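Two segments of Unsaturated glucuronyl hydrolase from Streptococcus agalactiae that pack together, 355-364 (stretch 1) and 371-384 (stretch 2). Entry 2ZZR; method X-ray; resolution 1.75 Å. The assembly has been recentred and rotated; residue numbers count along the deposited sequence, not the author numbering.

Stretch 1 (355-364) RPLLLHGVYS
Stretch 2 371-384: VDEGNIWGDYYYLE

The shortest polar contact between the two stretches joins His-360 to Asp-372: His-360 ND1 donates to Asp-372 OD1 at 2.7 Å, with an N-H...O angle of 163° and the carboxylate oxygen at the ring edge, near its plane. Both residues are in the left-handed region, His-360 at phi/psi 64/51 and Asp-372 at 59/56, with CA atoms 4.6 Å apart. Each CA-to-CB bond points away from the opposing stretch, yet the imidazole (chi1 -48°, m; chi2 -68°) and the carboxylate (chi1 -165°, t; chi2 24°) still meet.

Beside this pair the chains form a short antiparallel bridge. Gly-361 N donates to Glu-373 O at 2.8 Å, and Glu-373 N donates to Gly-361 O at 3.0 Å, with CA atoms 5.2 Å apart. The register then slips by one residue, a beta bulge, so that Val-362 faces Val-371 as a non-hydrogen-bonded pair with CA atoms 4.5 Å apart. Glycine suits position 361, where an ideal CB would sit a tight 3.1 Å from Glu-373 O. Water 2 extends the polar link, accepting from His-360 N at 2.9 Å and donating weakly to Asp-372 O at 3.3 Å.

The second polar anchor is Asp-379, in the first turns of the helix that begins at Ile-376, just after the N-cap residue Asn-375. With chi1 -75° (m) and chi2 2°, its carboxylate accepts two consecutive amides: Leu-357 N donates to OD2 of Asp-379 at 3.1 Å (166°), and Leu-358 N donates to OD1 of Asp-379 at 3.0 Å (140°). A short side chain with two acceptors is well matched to these loop amides, and Leu-357 (phi/psi -75/-33) followed by the extended Leu-358 (-134/132) presents them together. Water 1 sits between the stretches, accepting from Asn-375 N at 2.9 Å and lying 2.7 Å from Leu-358 O and 2.9 Å from Asp-379 OD1.

Around this anchor lies a buried apolar layer. Leu-357 (m, t) brings CD1 to 4.2 Å from Leu-383 CB and CB to 4.3 Å from Tyr-382 CD2. Leu-358 (t, p) places CD2 3.9 Å from Tyr-382 CB and 3.6 Å from Gly-378 O, while its CD1 lies over one face of the Tyr-382 ring (chi1 169°, chi2 65°). Branched leucines fill these spaces without adding polar groups. Pro-356 CG approaches Gly-374 CA at 3.8 Å; glycine fits at 374, where an ideal CB would come within 2.4 Å of Pro-356 CG.

At the other end, Val-362 and Val-371, both t, share one face of the bridge, with Val-362 CG1 4.5 Å from Val-371 CG2. Tyr-363 (chi1 180°, chi2 14°) receives the edge of Trp-377 (chi1 59°, chi2 95°) on its ring face: Tyr-363 CD1 and Trp-377 CH2 are 3.3 Å apart, and the planes meet at 63°. Altogether the contact buries 857 Å², summed over both sides.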

# COMPACT_ATOMS: atom_id res chain seq x y z
N ARG A 355 7.96 -2.25 19.62
CA ARG A 355 6.63 -2.77 19.30
C ARG A 355 6.10 -2.06 18.05
O ARG A 355 6.46 -0.91 17.79
CB ARG A 355 5.66 -2.59 20.47
CG ARG A 355 5.95 -3.42 21.72
CD ARG A 355 5.45 -4.85 21.63
NE ARG A 355 3.99 -4.96 21.67
CZ ARG A 355 3.33 -6.11 21.78
NH1 ARG A 355 2.01 -6.11 21.81
NH2 ARG A 355 3.99 -7.25 21.88
N PRO A 356 5.24 -2.75 17.27
CA PRO A 356 4.61 -2.13 16.12
C PRO A 356 3.33 -1.39 16.52
O PRO A 356 2.88 -1.52 17.65
CB PRO A 356 4.27 -3.33 15.23
CG PRO A 356 3.96 -4.41 16.20
CD PRO A 356 4.81 -4.16 17.43
N LEU A 357 2.76 -0.63 15.59
CA LEU A 357 1.47 0.01 15.83
C LEU A 357 0.34 -0.99 15.75
O LEU A 357 -0.67 -0.88 16.46
CB LEU A 357 1.24 1.14 14.82
CG LEU A 357 2.31 2.23 14.67
CD1 LEU A 357 1.82 3.30 13.73
CD2 LEU A 357 2.69 2.83 16.04
N LEU A 358 0.52 -1.99 14.88
CA LEU A 358 -0.51 -2.94 14.51
C LEU A 358 0.07 -4.35 14.53
O LEU A 358 1.13 -4.60 13.97
CB LEU A 358 -1.04 -2.59 13.11
CG LEU A 358 -2.22 -3.37 12.51
CD1 LEU A 358 -3.54 -3.06 13.21
CD2 LEU A 358 -2.34 -3.06 11.01
N LEU A 359 -0.65 -5.27 15.18
CA LEU A 359 -0.20 -6.65 15.31
C LEU A 359 -0.84 -7.55 14.25
O LEU A 359 -1.74 -7.13 13.53
CB LEU A 359 -0.52 -7.18 16.71
CG LEU A 359 0.07 -6.45 17.92
CD1 LEU A 359 -0.58 -6.92 19.22
CD2 LEU A 359 1.58 -6.61 17.99
N HIS A 360 -0.35 -8.79 14.17
CA HIS A 360 -0.96 -9.86 13.37
C HIS A 360 -0.99 -9.62 11.86
O HIS A 360 -2.03 -9.73 11.22
CB HIS A 360 -2.34 -10.24 13.93
CG HIS A 360 -2.35 -10.47 15.41
ND1 HIS A 360 -1.70 -11.53 16.01
CD2 HIS A 360 -2.93 -9.76 16.41
CE1 HIS A 360 -1.88 -11.47 17.31
NE2 HIS A 360 -2.62 -10.41 17.59
N GLY A 361 0.18 -9.28 11.31
CA GLY A 361 0.38 -9.26 9.87
C GLY A 361 1.11 -10.52 9.43
O GLY A 361 1.59 -11.29 10.27
N VAL A 362 1.17 -10.74 8.12
CA VAL A 362 2.00 -11.79 7.53
C VAL A 362 2.76 -11.20 6.35
O VAL A 362 2.16 -10.72 5.38
CB VAL A 362 1.18 -13.03 7.09
CG1 VAL A 362 2.07 -14.04 6.34
CG2 VAL A 362 0.56 -13.72 8.30
N TYR A 363 4.08 -11.23 6.45
CA TYR A 363 4.95 -10.71 5.41
C TYR A 363 5.07 -11.71 4.25
O TYR A 363 4.58 -11.44 3.15
CB TYR A 363 6.31 -10.33 6.01
CG TYR A 363 7.37 -9.77 5.08
CD1 TYR A 363 7.06 -9.33 3.79
CD2 TYR A 363 8.69 -9.66 5.51
CE1 TYR A 363 8.05 -8.80 2.96
CE2 TYR A 363 9.67 -9.14 4.69
CZ TYR A 363 9.35 -8.71 3.42
OH TYR A 363 10.33 -8.19 2.61
N SER A 364 5.70 -12.85 4.51
CA SER A 364 5.84 -13.90 3.49
C SER A 364 5.73 -15.26 4.16
O SER A 364 6.67 -15.74 4.79
CB SER A 364 7.18 -13.75 2.75
OG SER A 364 7.24 -14.63 1.64
N VAL A 371 5.72 -13.89 9.99
CA VAL A 371 4.46 -14.62 10.06
C VAL A 371 3.82 -14.41 11.43
O VAL A 371 4.37 -14.83 12.46
CB VAL A 371 4.65 -16.14 9.78
CG1 VAL A 371 3.32 -16.88 9.88
CG2 VAL A 371 5.28 -16.35 8.40
N ASP A 372 2.65 -13.77 11.43
CA ASP A 372 1.97 -13.32 12.65
C ASP A 372 2.86 -12.37 13.44
O ASP A 372 3.18 -12.58 14.62
CB ASP A 372 1.47 -14.50 13.51
CG ASP A 372 0.47 -14.08 14.57
OD1 ASP A 372 -0.19 -13.03 14.40
OD2 ASP A 372 0.34 -14.80 15.58
N GLU A 373 3.27 -11.32 12.74
CA GLU A 373 4.15 -10.28 13.27
C GLU A 373 3.63 -8.93 12.80
O GLU A 373 2.92 -8.85 11.80
CB GLU A 373 5.57 -10.47 12.73
CG GLU A 373 6.25 -11.78 13.15
CD GLU A 373 6.80 -11.73 14.57
OE1 GLU A 373 7.31 -12.78 15.03
OE2 GLU A 373 6.75 -10.66 15.22
N GLY A 374 3.98 -7.87 13.53
CA GLY A 374 3.77 -6.53 13.01
C GLY A 374 4.67 -6.31 11.81
O GLY A 374 5.73 -6.94 11.67
N ASN A 375 4.25 -5.42 10.91
CA ASN A 375 5.12 -5.00 9.82
C ASN A 375 4.95 -3.51 9.55
O ASN A 375 3.94 -2.91 9.92
CB ASN A 375 4.96 -5.88 8.56
CG ASN A 375 3.52 -5.95 8.05
OD1 ASN A 375 2.94 -7.04 7.91
ND2 ASN A 375 2.95 -4.80 7.76
N ILE A 376 5.97 -2.92 8.93
CA ILE A 376 6.04 -1.46 8.88
C ILE A 376 5.05 -0.84 7.88
O ILE A 376 4.57 0.28 8.11
CB ILE A 376 7.50 -0.95 8.70
CG1 ILE A 376 7.61 0.55 8.99
CG2 ILE A 376 8.06 -1.33 7.32
CD1 ILE A 376 7.14 0.96 10.40
N TRP A 377 4.74 -1.55 6.80
CA TRP A 377 3.72 -1.04 5.86
C TRP A 377 2.31 -1.14 6.47
O TRP A 377 1.48 -0.26 6.26
CB TRP A 377 3.80 -1.72 4.48
CG TRP A 377 3.64 -3.20 4.55
CD1 TRP A 377 2.49 -3.91 4.38
CD2 TRP A 377 4.67 -4.16 4.81
NE1 TRP A 377 2.74 -5.26 4.52
CE2 TRP A 377 4.07 -5.44 4.78
CE3 TRP A 377 6.05 -4.06 5.07
CZ2 TRP A 377 4.80 -6.61 5.01
CZ3 TRP A 377 6.77 -5.23 5.29
CH2 TRP A 377 6.14 -6.49 5.26
N GLY A 378 2.06 -2.21 7.22
CA GLY A 378 0.80 -2.35 7.96
C GLY A 378 0.64 -1.24 8.98
O GLY A 378 -0.43 -0.65 9.10
N ASP A 379 1.72 -0.93 9.69
CA ASP A 379 1.73 0.21 10.63
C ASP A 379 1.42 1.50 9.89
O ASP A 379 0.58 2.30 10.34
CB ASP A 379 3.09 0.34 11.31
CG ASP A 379 3.33 -0.71 12.37
OD1 ASP A 379 2.46 -1.59 12.58
OD2 ASP A 379 4.40 -0.64 13.01
N TYR A 380 2.11 1.71 8.77
CA TYR A 380 1.94 2.91 7.98
C TYR A 380 0.49 3.07 7.48
O TYR A 380 -0.11 4.14 7.67
CB TYR A 380 2.94 3.00 6.80
CG TYR A 380 2.55 4.19 5.96
CD1 TYR A 380 1.71 4.03 4.86
CD2 TYR A 380 2.91 5.48 6.33
CE1 TYR A 380 1.27 5.12 4.13
CE2 TYR A 380 2.49 6.59 5.60
CZ TYR A 380 1.66 6.39 4.50
OH TYR A 380 1.20 7.44 3.76
N TYR A 381 -0.06 2.04 6.83
CA TYR A 381 -1.41 2.16 6.26
C TYR A 381 -2.51 2.24 7.33
O TYR A 381 -3.54 2.88 7.12
CB TYR A 381 -1.68 1.07 5.22
CG TYR A 381 -0.85 1.26 3.96
CD1 TYR A 381 -1.03 2.38 3.15
CD2 TYR A 381 0.12 0.32 3.59
CE1 TYR A 381 -0.25 2.57 2.00
CE2 TYR A 381 0.88 0.50 2.45
CZ TYR A 381 0.69 1.61 1.66
OH TYR A 381 1.46 1.79 0.54
N TYR A 382 -2.27 1.61 8.48
CA TYR A 382 -3.17 1.74 9.61
C TYR A 382 -3.22 3.21 10.06
O TYR A 382 -4.31 3.79 10.18
CB TYR A 382 -2.72 0.82 10.76
CG TYR A 382 -3.42 1.06 12.08
CD1 TYR A 382 -4.79 0.84 12.22
CD2 TYR A 382 -2.70 1.49 13.19
CE1 TYR A 382 -5.43 1.05 13.43
CE2 TYR A 382 -3.33 1.70 14.42
CZ TYR A 382 -4.69 1.48 14.53
OH TYR A 382 -5.33 1.68 15.73
N LEU A 383 -2.06 3.81 10.30
CA LEU A 383 -2.01 5.22 10.68
C LEU A 383 -2.53 6.14 9.56
O LEU A 383 -3.20 7.13 9.84
CB LEU A 383 -0.60 5.62 11.13
CG LEU A 383 -0.42 7.02 11.72
CD1 LEU A 383 -1.37 7.26 12.90
CD2 LEU A 383 1.04 7.21 12.14
N GLU A 384 -2.24 5.81 8.30
CA GLU A 384 -2.78 6.60 7.19
C GLU A 384 -4.31 6.55 7.19
O GLU A 384 -4.97 7.57 6.94
CB GLU A 384 -2.22 6.15 5.84
CG GLU A 384 -2.52 7.16 4.74
CD GLU A 384 -2.36 6.59 3.35
OE1 GLU A 384 -1.21 6.55 2.87
OE2 GLU A 384 -3.38 6.21 2.74
O HOH W 1 1.76 -4.11 11.41
O HOH W 2 1.67 -9.95 15.83